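Local coordinates for chintase (PDB 5YUQ), which probably hydrolyses chitin as a family 18 glycoside hydrolase from a thermophilic fungus, working through an active site in the form of a tunnel, at residues 152-157 against 167-172; 353-356 against 360-363. One frame throughout, in Å; residues are numbered along the deposited sequence.

Interaction 1 (152-157 against 167-172); sequences APFNDE and DNWAST
F154 lays CE2 over one face of the W169 indole, displaced toward the rim of its six-membered ring, and comes within 3.6 Å of W169 CH2. F154 CD2 lies 3.9 Å from W169 CZ2, so the CD2-CE2 side of the phenyl ring does the touching. The planes are inclined at 42° and the ring centres of F154 and W169 lie 5.0 Å apart, an oblique meeting that is neither a stack nor a T. In each residue the first torsion (chi1 -63° in F154) places CG beside the backbone N, and the CB bonds of both point at the other segment, so that the rings span the 10.8 Å between F154 CA and W169 CA.

Nothing polar ties the segments directly, and the contact buries just 87 Å². W169 sits on a short, weakly bonded helix about 168-172, in which T172 OG1 donates to N168 O at 2.7 Å, in the carbonyl plane. F154 has further aromatic company, since W218 meets it edge-to-face and Y128 packs at a steeper tilt; it also touches T147 and V149 of strand 144-149, while L129 of helix 124-139 touches W169. The arrangement is an aromatic cluster of the TIM barrel of family 18 glycoside hydrolases, set where the loop after strand 144-149 meets helices 124-139 and 211-220.

Interaction 2 (353-356 against 360-363); sequences EMDD and TLLN
D355 and D356 together hold the first three amides of helix 360-363, a worked example of acidic side chains answering the N-H groups that a helix start cannot bond internally. T360 is gripped twice by D356. Its hydroxyl donates to OD2 of D356, with T360 OG1 2.6 Å from that oxygen on the syn lone pair, and its amide donates to the other oxygen, T360 N to D356 OD1 3.0 Å, in an almost straight bond (178°). With chi1 of D356 at 61°, CG lies between the backbone N and the carbonyl carbon, which turns the carboxylate toward T360.

D355 takes the next two amides of the same turn. Each oxygen accepts one helix amide: L361 N reaches D355 OD1 at 3.0 Å from the syn side, and L362 N comes to D355 OD2 at 2.8 Å, tilted 36° above the carboxylate plane. OD1 of D355 also accepts the amide of D356, which arrives from the opposite face to L361 N and so helps to fix the rotation of the group. The N-H groups directed at them would probably favour the charged forms of both carboxylates.

Packing follows the bonds. The CB atoms of L361 and L362 lie against the D355 carboxylate, L362 CB being 3.3 Å from D355 OD2. Beyond them, W287 of helix 287-292 touches D355, T360 and L361 and donates its indole NH to D356 OD2, while R288 bonds the D355 carbonyl. F234 of strand 228-240 lies against D355 and L361, so the helix start packs against both strand 228-240 and helix 287-292.

In the fold
Followed from the N terminus, the two contacts come in series, neither nesting nor crossing. Within the connection from strand 144-149 to strand 175-178, interaction 1 closes a nine-residue loop onto helix 168-172. The chain then runs through strand 228-240 and the region with strands 284-286 to 322-325, probably the insertion common in this family, before strand 346-350 pairs with both 228-240 and 4-9 and completes the barrel. Interaction 2 closes a tighter turn of three residues, tying the loop after that last barrel strand to helix 360-363, as interaction 1 ties the loop after strand 144-149 to helix 168-172. Interactions 1 and 2 have their centres about 32 Å apart, on opposite sides of the chain's centre.

Interaction 1 (152-157 against 167-172)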
# COMPACT_ATOMS: atom_id res chain seq x y z
N ALA A 152 -4.03 -9.90 -4.96
CA ALA A 152 -5.01 -10.78 -5.59
C ALA A 152 -6.39 -10.36 -5.12
O ALA A 152 -6.53 -9.80 -4.03
CB ALA A 152 -4.74 -12.23 -5.20
N PRO A 153 -7.39 -10.66 -5.94
CA PRO A 153 -8.75 -10.27 -5.56
C PRO A 153 -9.21 -10.70 -4.17
O PRO A 153 -8.78 -11.72 -3.71
CB PRO A 153 -9.64 -10.90 -6.66
CG PRO A 153 -8.78 -10.97 -7.82
CD PRO A 153 -7.32 -11.12 -7.31
N PHE A 154 -10.10 -9.94 -3.56
CA PHE A 154 -10.58 -10.21 -2.21
C PHE A 154 -10.99 -11.66 -2.00
O PHE A 154 -11.57 -12.29 -2.89
CB PHE A 154 -11.80 -9.34 -1.91
CG PHE A 154 -11.53 -7.87 -1.93
CD1 PHE A 154 -10.49 -7.33 -1.18
CD2 PHE A 154 -12.33 -7.02 -2.68
CE1 PHE A 154 -10.26 -5.95 -1.20
CE2 PHE A 154 -12.11 -5.66 -2.70
CZ PHE A 154 -11.08 -5.12 -1.95
N ASN A 155 -10.70 -12.17 -0.81
CA ASN A 155 -11.02 -13.55 -0.46
C ASN A 155 -12.51 -13.86 -0.46
O ASN A 155 -13.33 -13.07 -0.00
CB ASN A 155 -10.47 -13.90 0.92
CG ASN A 155 -8.98 -14.09 0.93
OD1 ASN A 155 -8.34 -14.12 -0.13
ND2 ASN A 155 -8.41 -14.24 2.12
N ASP A 156 -12.84 -15.05 -0.95
CA ASP A 156 -14.22 -15.50 -0.91
C ASP A 156 -14.53 -16.15 0.43
O ASP A 156 -13.78 -16.00 1.40
CB ASP A 156 -14.53 -16.44 -2.09
CG ASP A 156 -13.73 -17.73 -2.05
OD1 ASP A 156 -13.19 -18.11 -1.00
OD2 ASP A 156 -13.67 -18.39 -3.11
N GLU A 157 -15.64 -16.87 0.47
CA GLU A 157 -16.12 -17.48 1.70
C GLU A 157 -15.16 -18.54 2.24
O GLU A 157 -15.22 -18.88 3.42
CB GLU A 157 -17.51 -18.12 1.48
CG GLU A 157 -18.63 -17.15 1.08
CD GLU A 157 -18.66 -16.84 -0.41
OE1 GLU A 157 -17.77 -17.32 -1.16
OE2 GLU A 157 -19.59 -16.10 -0.83
N ASP A 167 -20.14 -8.03 -10.29
CA ASP A 167 -19.85 -6.88 -11.14
C ASP A 167 -20.33 -5.57 -10.54
O ASP A 167 -20.09 -4.50 -11.09
CB ASP A 167 -20.23 -7.08 -12.63
CG ASP A 167 -21.72 -7.04 -12.91
OD1 ASP A 167 -22.51 -6.51 -12.09
OD2 ASP A 167 -22.10 -7.53 -13.99
N ASN A 168 -20.98 -5.65 -9.38
CA ASN A 168 -21.29 -4.44 -8.64
C ASN A 168 -20.06 -3.84 -7.97
O ASN A 168 -20.10 -2.69 -7.53
CB ASN A 168 -22.39 -4.71 -7.61
CG ASN A 168 -23.75 -4.81 -8.25
OD1 ASN A 168 -24.45 -3.81 -8.41
ND2 ASN A 168 -24.14 -6.03 -8.64
N TRP A 169 -18.97 -4.59 -7.90
CA TRP A 169 -17.73 -3.99 -7.42
C TRP A 169 -17.31 -2.87 -8.36
O TRP A 169 -17.14 -1.73 -7.95
CB TRP A 169 -16.62 -5.04 -7.28
CG TRP A 169 -16.62 -5.72 -5.95
CD1 TRP A 169 -17.00 -7.00 -5.67
CD2 TRP A 169 -16.19 -5.15 -4.71
NE1 TRP A 169 -16.85 -7.26 -4.32
CE2 TRP A 169 -16.35 -6.14 -3.72
CE3 TRP A 169 -15.70 -3.89 -4.35
CZ2 TRP A 169 -16.03 -5.90 -2.38
CZ3 TRP A 169 -15.37 -3.66 -3.02
CH2 TRP A 169 -15.55 -4.66 -2.05
N ALA A 170 -17.17 -3.20 -9.64
CA ALA A 170 -16.71 -2.22 -10.61
C ALA A 170 -17.73 -1.10 -10.81
O ALA A 170 -17.35 0.04 -11.07
CB ALA A 170 -16.40 -2.91 -11.95
N SER A 171 -19.02 -1.40 -10.67
CA SER A 171 -20.01 -0.35 -10.89
C SER A 171 -20.23 0.58 -9.70
O SER A 171 -20.89 1.61 -9.82
CB SER A 171 -21.35 -0.94 -11.36
OG SER A 171 -21.97 -1.68 -10.32
N THR A 172 -19.66 0.23 -8.55
CA THR A 172 -19.89 1.01 -7.33
C THR A 172 -18.64 1.75 -6.91
O THR A 172 -18.71 2.91 -6.51
CB THR A 172 -20.33 0.10 -6.16
OG1 THR A 172 -21.50 -0.63 -6.55
CG2 THR A 172 -20.65 0.93 -4.93

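Interaction 2 (353-356 against 360-363)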
# COMPACT_ATOMS: atom_id res chain seq x y z
N GLU A 353 6.04 11.45 2.51
CA GLU A 353 7.09 12.04 3.33
C GLU A 353 8.42 11.33 3.15
O GLU A 353 9.46 11.81 3.59
CB GLU A 353 6.67 12.09 4.80
CG GLU A 353 6.99 10.83 5.61
CD GLU A 353 6.13 9.64 5.26
OE1 GLU A 353 5.14 9.76 4.50
OE2 GLU A 353 6.44 8.54 5.77
N MET A 354 8.39 10.20 2.47
CA MET A 354 9.57 9.38 2.27
C MET A 354 10.49 9.84 1.15
O MET A 354 11.59 9.43 1.07
CB MET A 354 9.22 7.89 2.03
CG MET A 354 8.40 7.29 3.12
SD MET A 354 8.01 5.56 2.54
CE MET A 354 7.21 4.90 4.03
N ASP A 355 9.96 10.71 0.29
CA ASP A 355 10.74 11.22 -0.83
C ASP A 355 11.80 12.17 -0.32
O ASP A 355 11.69 12.70 0.80
CB ASP A 355 9.82 11.94 -1.82
CG ASP A 355 10.36 11.93 -3.24
OD1 ASP A 355 11.51 11.47 -3.47
OD2 ASP A 355 9.64 12.38 -4.13
N ASP A 356 12.84 12.40 -1.12
CA ASP A 356 13.86 13.38 -0.74
C ASP A 356 13.38 14.80 -1.02
O ASP A 356 12.29 15.03 -1.54
CB ASP A 356 15.20 13.06 -1.42
CG ASP A 356 15.13 13.09 -2.94
OD1 ASP A 356 14.33 13.88 -3.50
OD2 ASP A 356 15.90 12.34 -3.58
N THR A 360 12.76 13.39 -5.96
CA THR A 360 13.29 12.42 -6.93
C THR A 360 12.26 11.36 -7.33
O THR A 360 12.02 11.13 -8.51
CB THR A 360 14.55 11.72 -6.42
OG1 THR A 360 15.57 12.70 -6.16
CG2 THR A 360 15.07 10.73 -7.45
N LEU A 361 11.66 10.71 -6.33
CA LEU A 361 10.71 9.64 -6.62
C LEU A 361 9.37 10.16 -7.13
O LEU A 361 8.79 9.57 -8.03
CB LEU A 361 10.50 8.74 -5.40
CG LEU A 361 11.77 8.05 -4.90
CD1 LEU A 361 11.38 6.99 -3.91
CD2 LEU A 361 12.57 7.45 -6.05
N LEU A 362 8.89 11.27 -6.59
CA LEU A 362 7.62 11.82 -7.07
C LEU A 362 7.76 12.34 -8.50
O LEU A 362 6.86 12.15 -9.32
CB LEU A 362 7.11 12.92 -6.14
CG LEU A 362 5.76 13.58 -6.47
CD1 LEU A 362 4.65 12.54 -6.59
CD2 LEU A 362 5.41 14.62 -5.42
N ASN A 363 8.91 12.93 -8.81
CA ASN A 363 9.20 13.33 -10.18
C ASN A 363 9.18 12.14 -11.12
O ASN A 363 8.75 12.25 -12.26
CB ASN A 363 10.55 14.04 -10.27
CG ASN A 363 10.50 15.43 -9.69
OD1 ASN A 363 9.42 15.98 -9.46
ND2 ASN A 363 11.67 16.02 -9.46